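PDB 5ESC: HupZ from Streptococcus sp. 'group A', which transforms heme in vitro and probably serves as a heme-degrading enzyme, built as a dimer of split-barrel subunits. Local coordinates for residues K7-N12 with L73-V78; N55-G60 with A81-E86; A88-A93 with K105-I110. All blocks are in the same frame, centred on the assembly; numbering follows the deposited sequence. Where two conformers were deposited one is given.

Contact 1 of 3, residues K7-N12 with L73-V78; sequences KDLINN and LGYRFV
The carbonyl oxygen of Asp8 is gripped twice, both times by Asn12 and both times weakly. Asn12 N reaches Asp8 O at 2.7 Å in the helical backbone pattern, and Asn12 ND2 curls back to the same Asp8 O at a bent 123°. This happens in the last turn of helix 4-12, and neither Asp8 nor Asn12 touches strand 73-78.

Toward strand 73-78 there is no hydrogen bond, and the contact is carried by branched apolar tips. Leu9 points toward the strand. Its chi1 of -89° and chi2 of 89° splay the two methyls, CD2 to the Gly74 backbone and CD1 to Tyr75. Leu9 CD2 settles 3.6 Å from Gly74 CA, on the bare backbone of the strand, and 3.6 Å from the carbonyl atom Leu73 O. Leu9 CD1 comes up at the edge of the Tyr75 ring, near the ring plane, 4.5 Å from Tyr75 CE2. The next residue, Ile10, has CG1 anti to its carbonyl carbon and the chain extended beyond, so that Ile10 CD1 meets Phe77 CZ obliquely at 3.8 Å.

Phe77 also packs edge-to-face with Phe42, while Leu9 and Ile10 continue onto Asp68 and Phe66 of the neighbouring strand 61-68. Arg76, in salt bridge with Glu63, and Val78 pack on Asn27 and Gln25 of the second subunit. The strand thus lies between a helix and the dimer partner. An N-terminal helix laid almost square across antiparallel barrel strands in this way fits the split-barrel fold of the pyridoxamine 5'-phosphate oxidase family.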
ATOM      1  N   LYS A   7       3.555 -17.946  -1.677  1.00 29.07           N
ATOM      2  CA  LYS A   7       4.975 -17.887  -1.233  1.00 31.48           C
ATOM      3  C   LYS A   7       5.862 -17.279  -2.258  1.00 32.44           C
ATOM      4  O   LYS A   7       6.821 -16.590  -1.901  1.00 33.75           O
ATOM      5  CB  LYS A   7       5.559 -19.249  -0.812  1.00 34.00           C
ATOM      6  CG  LYS A   7       4.859 -19.830   0.384  1.00 35.99           C
ATOM      7  CD  LYS A   7       5.403 -21.215   0.709  1.00 40.66           C
ATOM      8  CE  LYS A   7       4.491 -22.012   1.658  1.00 41.87           C
ATOM      9  NZ  LYS A   7       4.886 -23.480   1.684  1.00 43.86           N
ATOM     10  N   ASP A   8       5.540 -17.489  -3.541  1.00 35.46           N
ATOM     11  CA  ASP A   8       6.380 -16.985  -4.626  1.00 36.11           C
ATOM     12  C   ASP A   8       6.318 -15.485  -4.689  1.00 33.73           C
ATOM     13  O   ASP A   8       7.341 -14.856  -4.865  1.00 30.78           O
ATOM     14  CB  ASP A   8       5.939 -17.521  -5.992  1.00 41.66           C
ATOM     15  CG  ASP A   8       6.080 -19.028  -6.118  1.00 45.92           C
ATOM     16  OD1 ASP A   8       6.864 -19.682  -5.360  1.00 44.43           O
ATOM     17  OD2 ASP A   8       5.351 -19.535  -7.001  1.00 51.61           O
ATOM     18  N   LEU A   9       5.097 -14.930  -4.602  1.00 33.47           N
ATOM     19  CA  LEU A   9       4.914 -13.463  -4.528  1.00 31.78           C
ATOM     20  C   LEU A   9       5.572 -12.833  -3.349  1.00 30.47           C
ATOM     21  O   LEU A   9       6.336 -11.846  -3.489  1.00 29.71           O
ATOM     22  CB  LEU A   9       3.437 -13.060  -4.519  1.00 36.39           C
ATOM     23  CG  LEU A   9       2.924 -12.865  -5.945  1.00 36.93           C
ATOM     24  CD1 LEU A   9       2.392 -14.182  -6.478  1.00 38.96           C
ATOM     25  CD2 LEU A   9       1.832 -11.838  -6.008  1.00 39.31           C
ATOM     26  N   ILE A  10       5.301 -13.427  -2.180  1.00 28.06           N
ATOM     27  CA  ILE A  10       5.912 -12.967  -0.941  1.00 27.42           C
ATOM     28  C   ILE A  10       7.417 -12.961  -1.112  1.00 28.62           C
ATOM     29  O   ILE A  10       8.099 -12.008  -0.704  1.00 24.90           O
ATOM     30  CB  ILE A  10       5.512 -13.864   0.304  1.00 23.66           C
ATOM     31  CG1 ILE A  10       4.012 -13.692   0.627  1.00 21.20           C
ATOM     32  CG2 ILE A  10       6.385 -13.482   1.470  1.00 23.10           C
ATOM     33  CD1 ILE A  10       3.370 -14.700   1.547  1.00 19.96           C
ATOM     34  N   ASN A  11       7.947 -14.060  -1.697  1.00 30.54           N
ATOM     35  CA  ASN A  11       9.417 -14.176  -1.908  1.00 31.94           C
ATOM     36  C   ASN A  11       9.910 -13.260  -3.020  1.00 29.00           C
ATOM     37  O   ASN A  11      11.024 -12.837  -3.032  1.00 29.86           O
ATOM     38  CB  ASN A  11       9.860 -15.601  -2.233  1.00 34.36           C
ATOM     39  CG  ASN A  11       9.835 -16.548  -1.035  1.00 36.80           C
ATOM     40  OD1 ASN A  11       9.898 -16.151   0.138  1.00 39.10           O
ATOM     41  ND2 ASN A  11       9.722 -17.854  -1.348  1.00 40.80           N
ATOM     42  N   ASN A  12       9.061 -12.964  -3.969  1.00 31.33           N
ATOM     43  CA  ASN A  12       9.502 -12.163  -5.127  1.00 31.59           C
ATOM     44  C   ASN A  12       9.103 -10.708  -5.213  1.00 30.84           C
ATOM     45  O   ASN A  12       9.734  -9.990  -5.975  1.00 29.52           O
ATOM     46  CB  ASN A  12       9.167 -12.921  -6.415  1.00 33.08           C
ATOM     47  CG  ASN A  12      10.022 -14.147  -6.546  1.00 32.42           C
ATOM     48  OD1 ASN A  12      11.222 -14.015  -6.578  1.00 36.50           O
ATOM     49  ND2 ASN A  12       9.437 -15.323  -6.463  1.00 34.91           N
ATOM     50  N   LEU A  73      -0.852 -10.891 -10.698  1.00 37.20           N
ATOM     51  CA  LEU A  73      -1.208 -11.715  -9.546  1.00 33.16           C
ATOM     52  C   LEU A  73      -0.994 -10.843  -8.281  1.00 31.05           C
ATOM     53  O   LEU A  73      -0.202  -9.903  -8.308  1.00 27.05           O
ATOM     54  CB  LEU A  73      -0.302 -12.923  -9.499  1.00 35.98           C
ATOM     55  CG  LEU A  73      -0.433 -13.944 -10.675  1.00 39.18           C
ATOM     56  CD1 LEU A  73       0.627 -15.041 -10.562  1.00 39.49           C
ATOM     57  CD2 LEU A  73      -1.840 -14.544 -10.791  1.00 35.19           C
ATOM     58  N   GLY A  74      -1.703 -11.168  -7.199  1.00 26.31           N
ATOM     59  CA  GLY A  74      -1.467 -10.513  -5.936  1.00 24.26           C
ATOM     60  C   GLY A  74      -2.363 -10.947  -4.824  1.00 22.80           C
ATOM     61  O   GLY A  74      -3.437 -11.587  -5.057  1.00 24.13           O
ATOM     62  N   TYR A  75      -1.926 -10.644  -3.609  1.00 20.52           N
ATOM     63  CA  TYR A  75      -2.690 -11.012  -2.413  1.00 18.94           C
ATOM     64  C   TYR A  75      -2.599  -9.921  -1.400  1.00 17.95           C
ATOM     65  O   TYR A  75      -1.567  -9.210  -1.311  1.00 18.87           O
ATOM     66  CB  TYR A  75      -2.132 -12.294  -1.821  1.00 19.35           C
ATOM     67  CG  TYR A  75      -2.338 -13.516  -2.687  1.00 22.07           C
ATOM     68  CD1 TYR A  75      -3.549 -14.258  -2.646  1.00 24.68           C
ATOM     69  CD2 TYR A  75      -1.329 -13.922  -3.553  1.00 22.69           C
ATOM     70  CE1 TYR A  75      -3.722 -15.359  -3.486  1.00 26.05           C
ATOM     71  CE2 TYR A  75      -1.483 -15.007  -4.393  1.00 26.66           C
ATOM     72  CZ  TYR A  75      -2.658 -15.723  -4.344  1.00 28.11           C
ATOM     73  OH  TYR A  75      -2.727 -16.773  -5.176  1.00 33.74           O
ATOM     74  N   ARG A  76      -3.644  -9.818  -0.623  1.00 17.25           N
ATOM     75  CA  ARG A  76      -3.741  -8.871   0.488  1.00 18.25           C
ATOM     76  C   ARG A  76      -3.924  -9.722   1.779  1.00 17.28           C
ATOM     77  O   ARG A  76      -4.854 -10.561   1.839  1.00 17.59           O
ATOM     78  CB  ARG A  76      -4.959  -7.941   0.243  1.00 22.00           C
ATOM     79  CG  ARG A  76      -5.366  -7.019   1.402  1.00 24.88           C
ATOM     80  CD  ARG A  76      -6.335  -5.902   0.980  1.00 32.54           C
ATOM     81  NE  ARG A  76      -7.592  -6.456   0.516  1.00 37.48           N
ATOM     82  CZ  ARG A  76      -8.696  -6.548   1.240  1.00 41.00           C
ATOM     83  NH1 ARG A  76      -8.769  -6.049   2.467  1.00 45.14           N
ATOM     84  NH2 ARG A  76      -9.772  -7.115   0.718  1.00 47.13           N
ATOM     85  N   PHE A  77      -3.018  -9.559   2.745  1.00 15.67           N
ATOM     86  CA  PHE A  77      -3.062 -10.255   4.035  1.00 15.46           C
ATOM     87  C   PHE A  77      -3.568  -9.247   5.095  1.00 16.63           C
ATOM     88  O   PHE A  77      -2.987  -8.123   5.335  1.00 15.35           O
ATOM     89  CB  PHE A  77      -1.686 -10.802   4.375  1.00 13.98           C
ATOM     90  CG  PHE A  77      -1.153 -11.744   3.359  1.00 16.53           C
ATOM     91  CD1 PHE A  77      -0.568 -11.287   2.207  1.00 17.24           C
ATOM     92  CD2 PHE A  77      -1.310 -13.118   3.506  1.00 16.67           C
ATOM     93  CE1 PHE A  77      -0.144 -12.150   1.203  1.00 18.03           C
ATOM     94  CE2 PHE A  77      -0.853 -14.000   2.536  1.00 16.73           C
ATOM     95  CZ  PHE A  77      -0.274 -13.508   1.358  1.00 15.21           C
ATOM     96  N   VAL A  78      -4.634  -9.600   5.765  1.00 13.74           N
ATOM     97  CA  VAL A  78      -5.198  -8.747   6.768  1.00 14.36           C
ATOM     98  C   VAL A  78      -5.024  -9.336   8.133  1.00 14.19           C
ATOM     99  O   VAL A  78      -5.299 -10.547   8.302  1.00 13.40           O
ATOM    100  CB  VAL A  78      -6.699  -8.497   6.550  1.00 15.48           C
ATOM    101  CG1 VAL A  78      -7.274  -7.549   7.626  1.00 18.76           C
ATOM    102  CG2 VAL A  78      -6.958  -7.910   5.170  1.00 18.98           C
TER

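Contact 2 of 3, residues N55-G60 with A81-E86; sequences NIEDNG and AEIQTE
The carboxylate of Glu82 is met from above its plane by Gln84: Gln84 NE2 donates to Glu82 OE2 at 3.1 Å, and that oxygen lies almost in the plane of the Gln84 amide. The bond is nearly straight, 165° at the hydrogen, and the other oxygen, Glu82 OE1, pairs with His111 NE2. On the helix side, the amide of Asn59 takes an acid near its own plane, with Asn59 ND2 reaching the anti lone pair of Asp58 OD2 at 3.0 Å. Both amide-acid pairs lie within their own segment and do not join helix to strand. The extended chain of Glu57 crosses Ile83 at about a right angle at the rim of the contact, with Glu57 OE2, in salt bridge with Arg53 NE, 3.8 Å from Ile83 CG2.

Gly60, the first residue after the helix with positive phi (80°), leads directly into strand 61-68, the antiparallel neighbour of strand 73-84 in the split barrel. At these backbone angles a CB would be jammed against the carbonyl O of Asn59. The lead-in is already tied to that neighbour, since Ala81 N donates to Gly60 O at 2.7 Å, in the carbonyl plane and on a lone pair.

The apolar part of the contact is carried by Ile56, which points at the strand. Its CG2, anti to the backbone N, is the methyl at the middle: Ile56 CG2 lies 3.7 Å from Ala81 CB and also 3.7 Å from Ile83 CG1. It also presses on the peptide that joins Ala81 to Glu82, 3.6 Å from Ala81 O. Tyr44 of strand 41-46 packs on both Ile56 and Ile83, and Ile62 adjoins Ile56 and Ala81.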
ATOM      1  N   ASN A  55       1.601   3.345  14.549  1.00 11.83           N
ATOM      2  CA  ASN A  55       0.240   2.903  14.299  1.00 13.40           C
ATOM      3  C   ASN A  55       0.042   1.476  14.823  1.00 12.54           C
ATOM      4  O   ASN A  55      -0.999   1.177  15.455  1.00 14.65           O
ATOM      5  CB  ASN A  55      -0.072   2.980  12.798  1.00 13.32           C
ATOM      6  CG  ASN A  55      -0.181   4.424  12.271  1.00 14.61           C
ATOM      7  OD1 ASN A  55      -0.171   5.383  13.006  1.00 16.84           O
ATOM      8  ND2 ASN A  55      -0.264   4.542  10.953  1.00 12.80           N
ATOM      9  N   ILE A  56       0.980   0.556  14.514  1.00 12.84           N
ATOM     10  CA  ILE A  56       0.908  -0.836  15.092  1.00 13.43           C
ATOM     11  C   ILE A  56       0.814  -0.843  16.646  1.00 14.44           C
ATOM     12  O   ILE A  56      -0.063  -1.470  17.235  1.00 12.45           O
ATOM     13  CB  ILE A  56       2.044  -1.774  14.608  1.00 12.84           C
ATOM     14  CG1 ILE A  56       1.855  -2.102  13.108  1.00 13.75           C
ATOM     15  CG2 ILE A  56       2.144  -3.029  15.443  1.00 13.25           C
ATOM     16  CD1 ILE A  56       3.121  -2.541  12.436  1.00 15.00           C
ATOM     17  N   GLU A  57       1.673  -0.071  17.275  1.00 14.44           N
ATOM     18  CA  GLU A  57       1.622   0.052  18.739  1.00 18.23           C
ATOM     19  C   GLU A  57       0.338   0.718  19.211  1.00 17.04           C
ATOM     20  O   GLU A  57      -0.167   0.299  20.230  1.00 17.15           O
ATOM     21  CB  GLU A  57       2.881   0.801  19.285  1.00 20.29           C
ATOM     22  CG  GLU A  57       4.138   0.054  18.918  1.00 24.25           C
ATOM     23  CD  GLU A  57       5.433   0.706  19.450  1.00 30.57           C
ATOM     24  OE1 GLU A  57       5.304   1.570  20.302  1.00 44.35           O
ATOM     25  OE2 GLU A  57       6.560   0.369  19.058  1.00 28.65           O
ATOM     26  N   ASP A  58      -0.191   1.709  18.486  1.00 15.95           N
ATOM     27  CA  ASP A  58      -1.462   2.325  18.850  1.00 16.80           C
ATOM     28  C   ASP A  58      -2.676   1.375  18.783  1.00 18.18           C
ATOM     29  O   ASP A  58      -3.507   1.348  19.701  1.00 15.79           O
ATOM     30  CB  ASP A  58      -1.818   3.555  18.020  1.00 18.93           C
ATOM     31  CG  ASP A  58      -3.143   4.210  18.471  1.00 25.45           C
ATOM     32  OD1 ASP A  58      -3.136   4.869  19.540  1.00 28.91           O
ATOM     33  OD2 ASP A  58      -4.206   4.012  17.796  1.00 25.02           O
ATOM     34  N   ASN A  59      -2.812   0.634  17.695  1.00 15.27           N
ATOM     35  CA  ASN A  59      -4.085  -0.138  17.491  1.00 15.79           C
ATOM     36  C   ASN A  59      -3.929  -1.485  16.800  1.00 13.93           C
ATOM     37  O   ASN A  59      -4.870  -2.199  16.594  1.00 14.14           O
ATOM     38  CB  ASN A  59      -5.096   0.751  16.738  1.00 14.99           C
ATOM     39  CG  ASN A  59      -4.565   1.201  15.387  1.00 15.24           C
ATOM     40  OD1 ASN A  59      -4.292   0.352  14.476  1.00 14.55           O
ATOM     41  ND2 ASN A  59      -4.317   2.511  15.234  1.00 12.71           N
ATOM     42  N   GLY A  60      -2.736  -1.809  16.350  1.00 12.71           N
ATOM     43  CA  GLY A  60      -2.528  -3.160  15.791  1.00 12.25           C
ATOM     44  C   GLY A  60      -2.982  -3.433  14.380  1.00 12.29           C
ATOM     45  O   GLY A  60      -2.581  -4.489  13.840  1.00 11.64           O
ATOM     46  N   ALA A  81      -1.169  -6.786  14.371  1.00 11.02           N
ATOM     47  CA  ALA A  81       0.268  -6.749  14.538  1.00 10.71           C
ATOM     48  C   ALA A  81       0.727  -6.269  15.884  1.00 11.94           C
ATOM     49  O   ALA A  81      -0.043  -5.579  16.607  1.00 10.81           O
ATOM     50  CB  ALA A  81       0.907  -5.912  13.430  1.00 10.66           C
ATOM     51  N   GLU A  82       1.962  -6.616  16.254  1.00 11.71           N
ATOM     52  CA  GLU A  82       2.545  -6.177  17.502  1.00 13.44           C
ATOM     53  C   GLU A  82       3.997  -5.944  17.225  1.00 12.99           C
ATOM     54  O   GLU A  82       4.541  -6.484  16.264  1.00 12.65           O
ATOM     55  CB  GLU A  82       2.441  -7.247  18.625  1.00 15.64           C
ATOM     56  CG  GLU A  82       2.632  -8.688  18.230  1.00 19.74           C
ATOM     57  CD  GLU A  82       2.650  -9.669  19.428  1.00 23.81           C
ATOM     58  OE1 GLU A  82       2.309 -10.873  19.203  1.00 21.87           O
ATOM     59  OE2 GLU A  82       2.999  -9.229  20.597  1.00 22.04           O
ATOM     60  N   ILE A  83       4.625  -5.193  18.102  1.00 12.83           N
ATOM     61  CA  ILE A  83       6.038  -4.882  18.003  1.00 13.28           C
ATOM     62  C   ILE A  83       6.686  -5.504  19.257  1.00 13.55           C
ATOM     63  O   ILE A  83       6.124  -5.368  20.343  1.00 14.32           O
ATOM     64  CB  ILE A  83       6.273  -3.362  18.006  1.00 13.16           C
ATOM     65  CG1 ILE A  83       5.600  -2.723  16.837  1.00 13.26           C
ATOM     66  CG2 ILE A  83       7.769  -3.028  18.024  1.00 14.02           C
ATOM     67  CD1 ILE A  83       6.252  -2.996  15.464  1.00 15.15           C
ATOM     68  N   GLN A  84       7.812  -6.222  19.114  1.00 12.51           N
ATOM     69  CA  GLN A  84       8.523  -6.794  20.204  1.00 12.49           C
ATOM     70  C   GLN A  84       9.999  -6.327  20.122  1.00 14.88           C
ATOM     71  O   GLN A  84      10.567  -6.146  19.025  1.00 12.36           O
ATOM     72  CB  GLN A  84       8.408  -8.295  20.331  1.00 12.66           C
ATOM     73  CG  GLN A  84       6.963  -8.773  20.649  1.00 14.22           C
ATOM     74  CD  GLN A  84       6.848 -10.258  20.794  1.00 16.80           C
ATOM     75  OE1 GLN A  84       7.835 -10.941  20.754  1.00 18.59           O
ATOM     76  NE2 GLN A  84       5.647 -10.764  20.916  1.00 19.12           N
ATOM     77  N   THR A  85      10.602  -6.179  21.277  1.00 15.85           N
ATOM     78  CA  THR A  85      12.013  -5.749  21.321  1.00 16.78           C
ATOM     79  C   THR A  85      12.934  -6.768  22.030  1.00 18.31           C
ATOM     80  O   THR A  85      14.115  -6.517  22.230  1.00 19.99           O
ATOM     81  CB  THR A  85      12.083  -4.390  21.983  1.00 17.61           C
ATOM     82  OG1 THR A  85      11.528  -4.479  23.298  1.00 18.57           O
ATOM     83  CG2 THR A  85      11.350  -3.274  21.161  1.00 17.35           C
ATOM     84  N   GLU A  86      12.421  -7.937  22.367  1.00 17.85           N
ATOM     85  CA  GLU A  86      13.194  -8.964  23.012  0.50 17.65           C
ATOM     86  C   GLU A  86      12.457 -10.258  22.755  1.00 18.36           C
ATOM     87  O   GLU A  86      11.251 -10.219  22.455  1.00 17.94           O
ATOM     88  CB  GLU A  86      13.336  -8.649  24.540  0.50 20.09           C
ATOM     89  CG  GLU A  86      12.115  -7.922  25.165  0.50 20.55           C
ATOM     90  CD  GLU A  86      12.153  -7.794  26.684  0.50 24.40           C
ATOM     91  OE1 GLU A  86      12.979  -7.017  27.201  0.50 27.84           O
ATOM     92  OE2 GLU A  86      11.317  -8.413  27.373  0.50 26.00           O
TER

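Contact 3 of 3, residues A88-A93 with K105-I110; sequences AYYEAA and KAVGII
Val107 has CG1 in the crowded position between its backbone N and carbonyl carbon (chi1 59°), which drives that methyl up against the helix backbone, 3.5 Å from Tyr90 N. The two tyrosines part around it: Tyr89 turns CG anti to its carbonyl carbon (chi1 -72°), Tyr90 anti to its backbone N (chi1 178°). Tyr89 therefore lies across Ile109 at about a right angle. Ile109 CG1 makes a CH-pi contact over one ring face, 4.1 Å from the Tyr89 centroid, and Ile109 CD1 comes to 3.6 Å from Tyr89 CD2. Trp37 meets the Tyr89 ring edge-to-face.

Helix 88-97 here lies over the split-barrel sheet where strand 106-117 begins, at a classic beta bulge in which Lys105 and Ala106 both face Glu46. Tyr90 leans on this irregular start. Its ring edge takes Ala106 C and Val107 N in plane, and obliquely its CE1 is 3.8 Å from Ala106 CA. The hydroxyl Tyr90 OH is hydrogen-bonded to Pro104 O. A turn further along the helix, Ala93 CB closes on the second valine methyl, 3.8 Å from Val107 CG2.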
ATOM      1  N   ALA A  88      12.327 -14.494  21.158  1.00 16.30           N
ATOM      2  CA  ALA A  88      12.747 -15.285  19.989  1.00 16.16           C
ATOM      3  C   ALA A  88      12.510 -14.667  18.654  1.00 15.01           C
ATOM      4  O   ALA A  88      13.264 -14.933  17.730  1.00 13.04           O
ATOM      5  CB  ALA A  88      12.046 -16.654  20.065  1.00 19.44           C
ATOM      6  N   TYR A  89      11.393 -13.879  18.471  1.00 12.20           N
ATOM      7  CA  TYR A  89      11.171 -13.295  17.214  1.00 11.47           C
ATOM      8  C   TYR A  89      12.269 -12.216  16.988  1.00 11.67           C
ATOM      9  O   TYR A  89      12.837 -12.088  15.903  1.00 11.26           O
ATOM     10  CB  TYR A  89       9.850 -12.640  17.119  1.00 13.59           C
ATOM     11  CG  TYR A  89       8.664 -13.538  17.045  1.00 13.32           C
ATOM     12  CD1 TYR A  89       8.488 -14.370  15.975  1.00 15.33           C
ATOM     13  CD2 TYR A  89       7.671 -13.473  18.056  1.00 17.67           C
ATOM     14  CE1 TYR A  89       7.259 -15.132  15.864  1.00 16.77           C
ATOM     15  CE2 TYR A  89       6.482 -14.214  17.958  1.00 21.48           C
ATOM     16  CZ  TYR A  89       6.312 -15.073  16.869  1.00 20.60           C
ATOM     17  OH  TYR A  89       5.139 -15.804  16.886  1.00 24.87           O
ATOM     18  N   TYR A  90      12.507 -11.424  17.973  1.00 11.24           N
ATOM     19  CA  TYR A  90      13.484 -10.357  17.896  1.00 12.25           C
ATOM     20  C   TYR A  90      14.896 -10.891  17.646  1.00 13.57           C
ATOM     21  O   TYR A  90      15.606 -10.366  16.848  1.00 13.93           O
ATOM     22  CB  TYR A  90      13.418  -9.473  19.162  1.00 12.29           C
ATOM     23  CG  TYR A  90      14.467  -8.397  19.102  1.00 13.98           C
ATOM     24  CD1 TYR A  90      14.314  -7.348  18.227  1.00 13.32           C
ATOM     25  CD2 TYR A  90      15.663  -8.515  19.805  1.00 15.47           C
ATOM     26  CE1 TYR A  90      15.268  -6.344  18.109  1.00 14.01           C
ATOM     27  CE2 TYR A  90      16.631  -7.497  19.710  1.00 19.15           C
ATOM     28  CZ  TYR A  90      16.435  -6.457  18.791  1.00 17.72           C
ATOM     29  OH  TYR A  90      17.331  -5.446  18.612  1.00 18.82           O
ATOM     30  N   GLU A  91      15.309 -11.921  18.385  1.00 15.80           N
ATOM     31  CA  GLU A  91      16.631 -12.542  18.174  1.00 16.74           C
ATOM     32  C   GLU A  91      16.798 -13.127  16.776  1.00 16.11           C
ATOM     33  O   GLU A  91      17.840 -12.935  16.138  1.00 14.60           O
ATOM     34  CB  GLU A  91      16.956 -13.590  19.286  1.00 19.49           C
ATOM     35  CG  GLU A  91      17.027 -12.995  20.689  1.00 23.59           C
ATOM     36  CD  GLU A  91      18.123 -11.934  20.863  1.00 30.81           C
ATOM     37  OE1 GLU A  91      19.266 -12.213  20.384  1.00 40.28           O
ATOM     38  OE2 GLU A  91      17.863 -10.811  21.442  1.00 28.14           O
ATOM     39  N   ALA A  92      15.712 -13.725  16.213  1.00 15.53           N
ATOM     40  CA  ALA A  92      15.729 -14.121  14.818  1.00 15.66           C
ATOM     41  C   ALA A  92      15.932 -12.906  13.871  1.00 14.72           C
ATOM     42  O   ALA A  92      16.676 -13.008  12.877  1.00 14.21           O
ATOM     43  CB  ALA A  92      14.463 -14.858  14.391  1.00 15.83           C
ATOM     44  N   ALA A  93      15.188 -11.803  14.108  1.00 11.35           N
ATOM     45  CA  ALA A  93      15.274 -10.638  13.291  1.00 10.21           C
ATOM     46  C   ALA A  93      16.741 -10.070  13.259  1.00 11.34           C
ATOM     47  O   ALA A  93      17.284  -9.610  12.206  1.00 11.48           O
ATOM     48  CB  ALA A  93      14.300  -9.576  13.782  1.00 10.04           C
ATOM     49  N   LYS A 105      15.829  -2.156  15.600  1.00 13.14           N
ATOM     50  CA  LYS A 105      15.368  -1.623  16.852  1.00 13.47           C
ATOM     51  C   LYS A 105      14.274  -2.582  17.416  1.00 15.09           C
ATOM     52  O   LYS A 105      14.104  -2.719  18.614  1.00 14.15           O
ATOM     53  CB  LYS A 105      14.725  -0.275  16.613  1.00 15.27           C
ATOM     54  CG  LYS A 105      15.693   0.862  16.358  1.00 18.22           C
ATOM     55  CD  LYS A 105      14.936   2.214  16.236  1.00 24.89           C
ATOM     56  CE  LYS A 105      15.980   3.366  16.456  1.00 30.08           C
ATOM     57  NZ  LYS A 105      15.954   4.395  15.438  1.00 38.49           N
ATOM     58  N   ALA A 106      13.532  -3.242  16.546  1.00 14.30           N
ATOM     59  CA  ALA A 106      12.437  -4.119  17.041  1.00 13.77           C
ATOM     60  C   ALA A 106      12.063  -5.084  15.956  1.00 13.69           C
ATOM     61  O   ALA A 106      12.586  -4.983  14.846  1.00 11.71           O
ATOM     62  CB  ALA A 106      11.236  -3.265  17.467  1.00 14.19           C
ATOM     63  N   VAL A 107      11.143  -6.011  16.241  1.00 12.33           N
ATOM     64  CA  VAL A 107      10.578  -6.827  15.211  1.00 11.19           C
ATOM     65  C   VAL A 107       9.032  -6.595  15.165  1.00 10.11           C
ATOM     66  O   VAL A 107       8.406  -6.476  16.215  1.00 10.66           O
ATOM     67  CB  VAL A 107      10.920  -8.351  15.458  1.00 11.21           C
ATOM     68  CG1 VAL A 107      10.414  -8.907  16.809  1.00 10.88           C
ATOM     69  CG2 VAL A 107      10.514  -9.207  14.251  1.00 10.61           C
ATOM     70  N   GLY A 108       8.467  -6.499  13.986  1.00 10.08           N
ATOM     71  CA  GLY A 108       7.031  -6.389  13.787  1.00 10.03           C
ATOM     72  C   GLY A 108       6.539  -7.817  13.549  1.00  9.93           C
ATOM     73  O   GLY A 108       7.165  -8.551  12.795  1.00  8.89           O
ATOM     74  N   ILE A 109       5.405  -8.225  14.128  1.00 10.29           N
ATOM     75  CA  ILE A 109       4.961  -9.583  13.985  1.00  8.54           C
ATOM     76  C   ILE A 109       3.498  -9.465  13.559  1.00  9.09           C
ATOM     77  O   ILE A 109       2.756  -8.767  14.286  1.00 11.74           O
ATOM     78  CB  ILE A 109       4.998 -10.259  15.286  1.00  8.50           C
ATOM     79  CG1 ILE A 109       6.428 -10.493  15.759  1.00  7.74           C
ATOM     80  CG2 ILE A 109       4.444 -11.721  15.173  1.00  9.07           C
ATOM     81  CD1 ILE A 109       6.445 -10.188  17.217  1.00  8.42           C
ATOM     82  N   ILE A 110       3.098 -10.057  12.445  1.00  8.79           N
ATOM     83  CA  ILE A 110       1.767  -9.821  11.913  1.00 10.08           C
ATOM     84  C   ILE A 110       1.079 -11.166  12.041  1.00 10.74           C
ATOM     85  O   ILE A 110       1.523 -12.099  11.436  1.00 11.79           O
ATOM     86  CB  ILE A 110       1.793  -9.379  10.474  1.00 10.79           C
ATOM     87  CG1 ILE A 110       2.405  -7.965  10.282  1.00 13.16           C
ATOM     88  CG2 ILE A 110       0.436  -9.271   9.826  1.00 13.78           C
ATOM     89  CD1 ILE A 110       3.867  -7.860  10.518  1.00 16.33           C
TER

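Overall arrangement
All three contacts set a helix against one antiparallel sheet, in which strands 73-84 and 106-117 are neighbours. Contacts 1 and 2 use opposite ends of strand 73-84, their centres about 22 Å apart, and their segments alternate along the sequence. Contact 3 follows both in the chain. Its centre is about 20 Å from that of contact 1 and about 11 Å from that of contact 2, to which probable backbone hydrogen bonds join it, among them Val107 N to Gln84 O, 2.8 Å. Helix 51-59 packs on the Ala81 and Ile83 face of this strand pair, helix 88-97 on the opposite face with Val107 and Ile109. With helix 4-12 at the other end of strand 73-84, three helices brace one split-barrel sheet from different places.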